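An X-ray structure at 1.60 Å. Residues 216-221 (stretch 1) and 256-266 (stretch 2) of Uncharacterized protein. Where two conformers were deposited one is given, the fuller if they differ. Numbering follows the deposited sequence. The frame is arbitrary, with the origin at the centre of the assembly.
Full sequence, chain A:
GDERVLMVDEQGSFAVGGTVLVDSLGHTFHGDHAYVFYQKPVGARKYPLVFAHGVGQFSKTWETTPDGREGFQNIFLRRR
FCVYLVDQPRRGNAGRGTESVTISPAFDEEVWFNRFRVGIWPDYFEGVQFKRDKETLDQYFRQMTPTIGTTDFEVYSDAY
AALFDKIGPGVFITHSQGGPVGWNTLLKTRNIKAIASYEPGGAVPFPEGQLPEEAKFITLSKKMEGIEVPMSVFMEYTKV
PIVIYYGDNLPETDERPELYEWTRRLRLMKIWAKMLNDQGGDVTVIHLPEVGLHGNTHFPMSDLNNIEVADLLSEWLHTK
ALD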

# COMPACT_ATOMS: atom_id res chain seq x y z
N LYS A 216 22.11 -14.98 -24.35
CA LYS A 216 22.82 -15.96 -23.55
C LYS A 216 23.65 -15.35 -22.44
O LYS A 216 24.30 -16.08 -21.68
CB LYS A 216 23.69 -16.84 -24.46
CG LYS A 216 22.87 -17.77 -25.36
CD LYS A 216 23.73 -18.82 -26.06
CE LYS A 216 22.88 -19.86 -26.76
NZ LYS A 216 23.08 -19.90 -28.24
N PHE A 217 23.64 -14.02 -22.31
CA PHE A 217 24.40 -13.40 -21.23
C PHE A 217 23.69 -13.71 -19.91
O PHE A 217 22.48 -13.92 -19.89
CB PHE A 217 24.65 -11.90 -21.47
CG PHE A 217 23.42 -11.03 -21.43
CD1 PHE A 217 22.58 -10.91 -22.54
CD2 PHE A 217 23.12 -10.28 -20.29
CE1 PHE A 217 21.46 -10.09 -22.51
CE2 PHE A 217 22.01 -9.46 -20.26
CZ PHE A 217 21.18 -9.36 -21.37
N ILE A 218 24.49 -13.87 -18.85
CA ILE A 218 24.02 -14.13 -17.49
C ILE A 218 24.07 -12.82 -16.75
O ILE A 218 25.09 -12.12 -16.77
CB ILE A 218 24.91 -15.15 -16.73
N THR A 219 22.97 -12.47 -16.09
CA THR A 219 22.87 -11.20 -15.40
C THR A 219 23.67 -11.18 -14.12
O THR A 219 24.18 -12.21 -13.69
CB THR A 219 21.42 -10.87 -15.02
OG1 THR A 219 20.78 -12.05 -14.55
CG2 THR A 219 20.68 -10.34 -16.20
N LEU A 220 23.76 -9.98 -13.53
CA LEU A 220 24.26 -9.79 -12.17
C LEU A 220 23.44 -10.61 -11.15
O LEU A 220 23.97 -11.10 -10.15
CB LEU A 220 24.22 -8.30 -11.81
CG LEU A 220 25.15 -7.37 -12.62
CD1 LEU A 220 24.77 -5.92 -12.39
CD2 LEU A 220 26.62 -7.62 -12.27
N SER A 221 22.15 -10.76 -11.43
CA SER A 221 21.28 -11.63 -10.64
C SER A 221 21.53 -13.13 -10.92
O SER A 221 20.73 -13.98 -10.52
CB SER A 221 19.82 -11.26 -10.90
OG SER A 221 19.49 -10.07 -10.20
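Stretch 2 (256-266) RPELYEWTRRL

How do the two backbones run? Stretch 1 has no regular helix or strand, while stretch 2 is helical from P257 through L266, with R256 at the N-cap. The chains pass in opposite senses: F217 lies nearest R264 (CA to CA 8.7 Å), T219 nearest E261 (CA to CA 7.5 Å) and L220 nearest P257 (CA to CA 7.7 Å). The contacting residues P257, E258, E261, R264 and R265 recur at helical spacing, so one side of the helix meets the loop.

What ties the loop to the helix? The CA-to-CB bond of E261 points toward the loop, and the backbone N of L220 donates a hydrogen bond to E261 OE2 at 2.9 Å, with an N-H...O angle of 157°. The same oxygen lies 3.4 Å from T219 CA.

How does F217 meet the helix? R264 lays its aliphatic part over one ring face, with CD 3.4 Å from the centroid of the F217 ring, a CH-pi contact. Its guanidinium adds an off-centre cation-pi interaction, R264 CZ standing 4.8 Å from that centroid.

What fills the remaining contact? L220 CD2 packs 4.2 Å from P257 CB, and L220 CD1 reaches within 3.5 Å of E258 CD. T219 CG2 approaches R265 NH2 at 3.6 Å.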

# COMPACT_ATOMS: atom_id res chain seq x y z
N ARG A 256 30.32 -0.61 -17.01
CA ARG A 256 29.43 -0.70 -15.87
C ARG A 256 28.19 -1.55 -16.20
O ARG A 256 27.21 -1.04 -16.75
CB ARG A 256 28.98 0.71 -15.45
CG ARG A 256 30.12 1.60 -14.96
CD ARG A 256 29.63 3.03 -14.85
NE ARG A 256 30.63 3.94 -14.29
CZ ARG A 256 30.97 4.02 -13.00
NH1 ARG A 256 30.44 3.22 -12.09
NH2 ARG A 256 31.90 4.89 -12.62
N PRO A 257 28.24 -2.85 -15.86
CA PRO A 257 27.16 -3.81 -16.11
C PRO A 257 25.82 -3.38 -15.53
O PRO A 257 24.78 -3.69 -16.11
CB PRO A 257 27.64 -5.09 -15.43
CG PRO A 257 29.13 -4.99 -15.43
CD PRO A 257 29.48 -3.53 -15.42
N GLU A 258 25.83 -2.66 -14.40
CA GLU A 258 24.57 -2.15 -13.85
C GLU A 258 23.80 -1.31 -14.89
O GLU A 258 22.57 -1.34 -14.90
CB GLU A 258 24.78 -1.32 -12.59
CG GLU A 258 25.32 -2.08 -11.38
CD GLU A 258 24.29 -2.91 -10.60
OE1 GLU A 258 23.08 -2.91 -10.91
OE2 GLU A 258 24.71 -3.58 -9.64
N LEU A 259 24.52 -0.58 -15.75
CA LEU A 259 23.87 0.17 -16.81
C LEU A 259 23.85 -0.57 -18.16
O LEU A 259 22.86 -0.48 -18.92
CB LEU A 259 24.51 1.54 -16.98
CG LEU A 259 24.35 2.56 -15.82
CD1 LEU A 259 25.47 2.50 -14.81
CD2 LEU A 259 24.27 3.96 -16.41
N TYR A 260 24.90 -1.32 -18.44
CA TYR A 260 25.03 -1.95 -19.77
C TYR A 260 24.03 -3.06 -19.98
O TYR A 260 23.60 -3.30 -21.09
CB TYR A 260 26.47 -2.41 -20.05
CG TYR A 260 26.69 -2.83 -21.48
CD1 TYR A 260 26.75 -1.88 -22.50
CD2 TYR A 260 26.76 -4.16 -21.83
CE1 TYR A 260 26.91 -2.25 -23.82
CE2 TYR A 260 26.92 -4.54 -23.16
CZ TYR A 260 27.00 -3.57 -24.14
OH TYR A 260 27.15 -3.93 -25.46
N GLU A 261 23.58 -3.69 -18.91
CA GLU A 261 22.54 -4.69 -19.03
C GLU A 261 21.34 -4.13 -19.76
O GLU A 261 20.70 -4.88 -20.48
CB GLU A 261 22.12 -5.22 -17.68
CG GLU A 261 23.18 -6.13 -17.09
CD GLU A 261 22.72 -6.93 -15.89
OE1 GLU A 261 21.61 -6.69 -15.36
OE2 GLU A 261 23.49 -7.83 -15.48
N TRP A 262 21.03 -2.84 -19.58
CA TRP A 262 19.89 -2.23 -20.26
C TRP A 262 20.16 -2.10 -21.76
O TRP A 262 19.29 -2.30 -22.58
CB TRP A 262 19.48 -0.89 -19.63
CG TRP A 262 19.15 -1.02 -18.20
CD1 TRP A 262 19.84 -0.48 -17.14
CD2 TRP A 262 18.05 -1.75 -17.64
NE1 TRP A 262 19.24 -0.84 -15.96
CE2 TRP A 262 18.13 -1.61 -16.24
CE3 TRP A 262 17.01 -2.51 -18.19
CZ2 TRP A 262 17.23 -2.24 -15.37
CZ3 TRP A 262 16.06 -3.11 -17.31
CH2 TRP A 262 16.19 -2.96 -15.93
N THR A 263 21.37 -1.73 -22.14
CA THR A 263 21.74 -1.78 -23.54
C THR A 263 21.54 -3.13 -24.18
O THR A 263 21.05 -3.22 -25.31
CB THR A 263 23.23 -1.39 -23.70
OG1 THR A 263 23.44 -0.16 -23.00
CG2 THR A 263 23.60 -1.22 -25.13
N ARG A 264 22.00 -4.18 -23.49
CA ARG A 264 21.83 -5.56 -23.98
C ARG A 264 20.35 -5.92 -24.11
O ARG A 264 19.97 -6.62 -25.06
CB ARG A 264 22.45 -6.60 -23.03
CG ARG A 264 23.86 -6.30 -22.55
CD ARG A 264 24.37 -7.45 -21.68
NE ARG A 264 25.22 -8.32 -22.46
CZ ARG A 264 26.55 -8.28 -22.45
NH1 ARG A 264 27.21 -7.45 -21.65
NH2 ARG A 264 27.22 -9.10 -23.24
N ARG A 265 19.54 -5.42 -23.18
CA ARG A 265 18.10 -5.70 -23.18
C ARG A 265 17.38 -5.06 -24.36
O ARG A 265 16.55 -5.69 -25.01
CB ARG A 265 17.47 -5.31 -21.85
CG ARG A 265 17.81 -6.40 -20.83
CD ARG A 265 17.56 -5.93 -19.42
NE ARG A 265 17.73 -7.07 -18.55
CZ ARG A 265 17.79 -6.98 -17.24
NH1 ARG A 265 17.75 -5.81 -16.62
NH2 ARG A 265 17.92 -8.11 -16.55
N LEU A 266 17.75 -3.81 -24.69
CA LEU A 266 17.20 -3.16 -25.87
C LEU A 266 17.48 -4.02 -27.10
O LEU A 266 16.56 -4.33 -27.86
CB LEU A 266 17.75 -1.74 -26.04
CG LEU A 266 17.30 -1.02 -27.31
CD1 LEU A 266 15.80 -1.00 -27.45
CD2 LEU A 266 17.88 0.39 -27.39